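Diadenosine tetraphosphatase, putative (Trypanosoma brucei, PDB 2QJC) is a manganese-binding metallophosphoesterase that probably hydrolyses diadenosine tetraphosphate or other phosphorylated substrates. Local coordinates at residues D26-L38 with D62-G74. Residues are numbered along the deposited sequence; the frame is centred on the assembly and turned at random.
With MN (manganese (II) ion), chain B.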
loop_
_atom_site.group_PDB
_atom_site.type_symbol
_atom_site.label_atom_id
_atom_site.label_comp_id
_atom_site.label_asym_id
_atom_site.label_seq_id
_atom_site.Cartn_x
_atom_site.Cartn_y
_atom_site.Cartn_z
ATOM N N ASP A 26 5.012 -0.991 -2.014
ATOM C CA ASP A 26 5.034 -2.450 -1.861
ATOM C C ASP A 26 6.381 -2.968 -1.353
ATOM O O ASP A 26 7.405 -2.814 -2.017
ATOM C CB ASP A 26 4.671 -3.133 -3.196
ATOM C CG ASP A 26 3.263 -2.784 -3.678
ATOM O OD1 ASP A 26 2.893 -1.585 -3.651
ATOM O OD2 ASP A 26 2.524 -3.705 -4.101
ATOM N N ILE A 27 6.367 -3.589 -0.175
ATOM C CA ILE A 27 7.588 -4.132 0.429
ATOM C C ILE A 27 7.890 -5.579 -0.009
ATOM O O ILE A 27 9.039 -5.924 -0.299
ATOM C CB ILE A 27 7.510 -4.057 1.973
ATOM C CG1 ILE A 27 7.392 -2.592 2.416
ATOM C CG2 ILE A 27 8.764 -4.651 2.582
ATOM C CD1 ILE A 27 6.989 -2.402 3.873
ATOM N N HIS A 28 6.862 -6.419 -0.058
ATOM C CA HIS A 28 7.031 -7.803 -0.491
ATOM C C HIS A 28 8.245 -8.506 0.125
ATOM O O HIS A 28 9.144 -8.947 -0.591
ATOM C CB HIS A 28 7.131 -7.863 -2.027
ATOM C CG HIS A 28 5.805 -7.851 -2.724
ATOM N ND1 HIS A 28 4.835 -8.803 -2.491
ATOM C CD2 HIS A 28 5.296 -7.018 -3.664
ATOM C CE1 HIS A 28 3.787 -8.559 -3.259
ATOM N NE2 HIS A 28 4.041 -7.482 -3.980
ATOM N N GLY A 29 8.270 -8.591 1.450
ATOM C CA GLY A 29 9.362 -9.258 2.137
ATOM C C GLY A 29 10.775 -8.722 1.971
ATOM O O GLY A 29 11.725 -9.410 2.345
ATOM N N CYS A 30 10.939 -7.522 1.415
ATOM C CA CYS A 30 12.282 -6.953 1.249
ATOM C C CYS A 30 12.671 -6.130 2.480
ATOM O O CYS A 30 12.763 -4.897 2.419
ATOM C CB CYS A 30 12.347 -6.079 -0.000
ATOM S SG CYS A 30 12.136 -6.983 -1.558
ATOM N N ARG A 31 12.906 -6.830 3.589
ATOM C CA ARG A 31 13.265 -6.206 4.866
ATOM C C ARG A 31 14.521 -5.342 4.817
ATOM O O ARG A 31 14.533 -4.219 5.329
ATOM C CB ARG A 31 13.445 -7.275 5.947
ATOM C CG ARG A 31 13.370 -6.719 7.370
ATOM C CD ARG A 31 14.279 -7.459 8.327
ATOM N NE ARG A 31 15.685 -7.296 7.965
ATOM C CZ ARG A 31 16.443 -8.258 7.445
ATOM N NH1 ARG A 31 15.938 -9.463 7.222
ATOM N NH2 ARG A 31 17.712 -8.015 7.143
ATOM N N ALA A 32 15.584 -5.866 4.217
ATOM C CA ALA A 32 16.830 -5.112 4.127
ATOM C C ALA A 32 16.558 -3.757 3.484
ATOM O O ALA A 32 17.031 -2.722 3.963
ATOM C CB ALA A 32 17.863 -5.888 3.308
ATOM N N GLN A 33 15.784 -3.782 2.399
ATOM C CA GLN A 33 15.420 -2.578 1.660
ATOM C C GLN A 33 14.601 -1.600 2.506
ATOM O O GLN A 33 14.769 -0.385 2.397
ATOM C CB GLN A 33 14.628 -2.955 0.404
ATOM C CG GLN A 33 15.463 -3.522 -0.742
ATOM C CD GLN A 33 16.230 -4.777 -0.366
ATOM O OE1 GLN A 33 15.675 -5.726 0.197
ATOM N NE2 GLN A 33 17.520 -4.793 -0.691
ATOM N N LEU A 34 13.710 -2.126 3.339
ATOM C CA LEU A 34 12.894 -1.274 4.198
ATOM C C LEU A 34 13.805 -0.567 5.211
ATOM O O LEU A 34 13.650 0.626 5.473
ATOM C CB LEU A 34 11.832 -2.112 4.918
ATOM C CG LEU A 34 10.934 -1.420 5.959
ATOM C CD1 LEU A 34 10.228 -0.212 5.344
ATOM C CD2 LEU A 34 9.906 -2.423 6.487
ATOM N N GLU A 35 14.757 -1.307 5.777
ATOM C CA GLU A 35 15.693 -0.727 6.740
ATOM C C GLU A 35 16.468 0.415 6.093
ATOM O O GLU A 35 16.661 1.469 6.698
ATOM C CB GLU A 35 16.679 -1.784 7.227
ATOM C CG GLU A 35 16.032 -2.945 7.940
ATOM C CD GLU A 35 16.987 -4.099 8.154
ATOM O OE1 GLU A 35 18.068 -4.113 7.519
ATOM O OE2 GLU A 35 16.641 -4.999 8.949
ATOM N N ASP A 36 16.911 0.201 4.858
ATOM C CA ASP A 36 17.664 1.227 4.146
ATOM C C ASP A 36 16.791 2.455 3.920
ATOM O O ASP A 36 17.258 3.588 4.034
ATOM C CB ASP A 36 18.155 0.712 2.795
ATOM C CG ASP A 36 18.816 -0.648 2.893
ATOM O OD1 ASP A 36 19.573 -0.885 3.860
ATOM O OD2 ASP A 36 18.582 -1.481 1.991
ATOM N N LEU A 37 15.521 2.231 3.601
ATOM C CA LEU A 37 14.607 3.341 3.361
ATOM C C LEU A 37 14.385 4.147 4.642
ATOM O O LEU A 37 14.323 5.376 4.605
ATOM C CB LEU A 37 13.263 2.831 2.824
ATOM C CG LEU A 37 12.229 3.925 2.515
ATOM C CD1 LEU A 37 12.813 4.937 1.545
ATOM C CD2 LEU A 37 10.973 3.304 1.934
ATOM N N LEU A 38 14.270 3.457 5.772
ATOM C CA LEU A 38 14.059 4.139 7.042
ATOM C C LEU A 38 15.255 5.030 7.378
ATOM O O LEU A 38 15.086 6.149 7.882
ATOM C CB LEU A 38 13.800 3.120 8.151
ATOM C CG LEU A 38 12.474 2.364 7.991
ATOM C CD1 LEU A 38 12.315 1.359 9.116
ATOM C CD2 LEU A 38 11.303 3.344 7.986
ATOM N N ASP A 62 12.331 -12.201 3.051
ATOM C CA ASP A 62 11.879 -12.270 4.434
ATOM C C ASP A 62 10.527 -11.625 4.747
ATOM O O ASP A 62 10.463 -10.528 5.311
ATOM C CB ASP A 62 12.965 -11.681 5.341
ATOM C CG ASP A 62 12.652 -11.853 6.812
ATOM O OD1 ASP A 62 11.894 -12.790 7.154
ATOM O OD2 ASP A 62 13.182 -11.060 7.624
ATOM N N SER A 63 9.447 -12.326 4.404
ATOM C CA SER A 63 8.101 -11.824 4.660
ATOM C C SER A 63 7.841 -11.638 6.152
ATOM O O SER A 63 7.309 -10.612 6.573
ATOM C CB SER A 63 7.049 -12.782 4.093
ATOM O OG SER A 63 7.137 -12.877 2.684
ATOM N N PHE A 64 8.225 -12.634 6.943
ATOM C CA PHE A 64 8.014 -12.602 8.386
ATOM C C PHE A 64 8.745 -11.476 9.117
ATOM O O PHE A 64 8.191 -10.862 10.032
ATOM C CB PHE A 64 8.397 -13.957 8.995
ATOM C CG PHE A 64 7.632 -15.124 8.416
ATOM C CD1 PHE A 64 6.347 -14.949 7.903
ATOM C CD2 PHE A 64 8.185 -16.403 8.409
ATOM C CE1 PHE A 64 5.622 -16.026 7.394
ATOM C CE2 PHE A 64 7.470 -17.490 7.903
ATOM C CZ PHE A 64 6.184 -17.301 7.394
ATOM N N GLY A 65 9.983 -11.207 8.715
ATOM C CA GLY A 65 10.749 -10.150 9.349
ATOM C C GLY A 65 10.163 -8.781 9.068
ATOM O O GLY A 65 10.183 -7.895 9.925
ATOM N N VAL A 66 9.640 -8.610 7.857
ATOM C CA VAL A 66 9.029 -7.355 7.444
ATOM C C VAL A 66 7.858 -7.001 8.346
ATOM O O VAL A 66 7.748 -5.870 8.825
ATOM C CB VAL A 66 8.503 -7.441 5.990
ATOM C CG1 VAL A 66 7.415 -6.388 5.757
ATOM C CG2 VAL A 66 9.646 -7.241 5.016
ATOM N N VAL A 67 6.990 -7.979 8.575
ATOM C CA VAL A 67 5.804 -7.779 9.385
ATOM C C VAL A 67 6.112 -7.564 10.857
ATOM O O VAL A 67 5.441 -6.774 11.525
ATOM C CB VAL A 67 4.827 -8.963 9.198
ATOM C CG1 VAL A 67 3.667 -8.867 10.169
ATOM C CG2 VAL A 67 4.310 -8.967 7.756
ATOM N N ARG A 68 7.130 -8.257 11.359
ATOM C CA ARG A 68 7.525 -8.118 12.758
ATOM C C ARG A 68 8.206 -6.778 13.016
ATOM O O ARG A 68 8.087 -6.215 14.099
ATOM C CB ARG A 68 8.450 -9.271 13.160
ATOM C CG ARG A 68 7.690 -10.520 13.551
ATOM C CD ARG A 68 8.583 -11.745 13.574
ATOM N NE ARG A 68 7.857 -12.906 14.081
ATOM C CZ ARG A 68 8.222 -14.165 13.869
ATOM N NH1 ARG A 68 9.310 -14.430 13.155
ATOM N NH2 ARG A 68 7.492 -15.159 14.361
ATOM N N LEU A 69 8.925 -6.277 12.020
ATOM C CA LEU A 69 9.589 -4.991 12.143
ATOM C C LEU A 69 8.519 -3.905 12.254
ATOM O O LEU A 69 8.572 -3.044 13.137
ATOM C CB LEU A 69 10.470 -4.723 10.917
ATOM C CG LEU A 69 11.064 -3.311 10.821
ATOM C CD1 LEU A 69 11.867 -3.006 12.079
ATOM C CD2 LEU A 69 11.948 -3.203 9.605
ATOM N N LEU A 70 7.546 -3.951 11.351
ATOM C CA LEU A 70 6.465 -2.972 11.356
ATOM C C LEU A 70 5.696 -3.023 12.674
ATOM O O LEU A 70 5.272 -1.985 13.195
ATOM C CB LEU A 70 5.521 -3.219 10.173
ATOM C CG LEU A 70 6.193 -3.025 8.809
ATOM C CD1 LEU A 70 5.254 -3.446 7.691
ATOM C CD2 LEU A 70 6.609 -1.565 8.652
ATOM N N LYS A 71 5.525 -4.228 13.213
ATOM C CA LYS A 71 4.820 -4.411 14.480
ATOM C C LYS A 71 5.564 -3.751 15.647
ATOM O O LYS A 71 4.977 -2.983 16.408
ATOM C CB LYS A 71 4.632 -5.902 14.774
ATOM C CG LYS A 71 3.977 -6.201 16.117
ATOM C CD LYS A 71 3.802 -7.705 16.309
ATOM C CE LYS A 71 3.298 -8.051 17.706
ATOM N NZ LYS A 71 2.019 -7.364 18.051
ATOM N N ARG A 72 6.855 -4.049 15.785
ATOM C CA ARG A 72 7.645 -3.476 16.870
ATOM C C ARG A 72 7.726 -1.956 16.746
ATOM O O ARG A 72 7.899 -1.256 17.745
ATOM C CB ARG A 72 9.059 -4.079 16.887
ATOM C CG ARG A 72 9.995 -3.541 15.810
ATOM C CD ARG A 72 10.944 -4.623 15.289
ATOM N NE ARG A 72 12.114 -4.862 16.133
ATOM C CZ ARG A 72 13.111 -3.996 16.298
ATOM N NH1 ARG A 72 13.085 -2.819 15.683
ATOM N NH2 ARG A 72 14.153 -4.317 17.056
ATOM N N LEU A 73 7.600 -1.445 15.524
ATOM C CA LEU A 73 7.662 -0.001 15.295
ATOM C C LEU A 73 6.333 0.708 15.515
ATOM O O LEU A 73 6.277 1.936 15.529
ATOM C CB LEU A 73 8.150 0.298 13.876
ATOM C CG LEU A 73 9.626 0.027 13.592
ATOM C CD1 LEU A 73 9.930 0.351 12.140
ATOM C CD2 LEU A 73 10.494 0.866 14.525
ATOM N N GLY A 74 5.269 -0.064 15.694
ATOM C CA GLY A 74 3.956 0.530 15.895
ATOM C C GLY A 74 3.415 1.094 14.591
ATOM O O GLY A 74 2.476 1.890 14.582
HETATM MN MN MN B . 2.550 -5.769 -4.951
HETATM O O HOH W 1 4.000 -5.115 -6.533
#
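Both methyls of V66 meet I27 CG2, the two side chains running at a slant to one another with I27 CG2 3.7 Å from V66 CG2. V66 CG2, anti to its own carbonyl carbon, also lies on the loop backbone, 3.5 Å from G29 CA. Close by, D62 N donates to G29 O at 2.9 Å, in the carbonyl plane and on a lone pair, tying the loop to the start of helix 63-73. The loop carries the Asp-X-His motif of calcineurin-like phosphoesterases: D26 OD2 and H28 NE2 bind a manganese, shared with D55, while the CB of I27 between them is directed toward helix 63-73. Farther along, the axes of 31-38 and 63-73 diverge by 34°, and leucines bridge them tip to tip: L34 CD2 meets L69 CD2 at 3.8 Å, and L38 CD1 meets L73 CD1 at 4.0 Å. At the partly exposed margin R31, bent at chi2 and chi3, holds its guanidinium between two carboxylates, each bonded oxygen near the guanidinium plane. R31 NH1 reaches D62 OD2 (3.2 Å) on its anti side, with the two planes 62° apart; R31 NE bonds E35 OE2 at 2.7 Å from above that carboxylate's plane. D62 also N-caps its helix, OD1 accepting from G65 N at 2.9 Å.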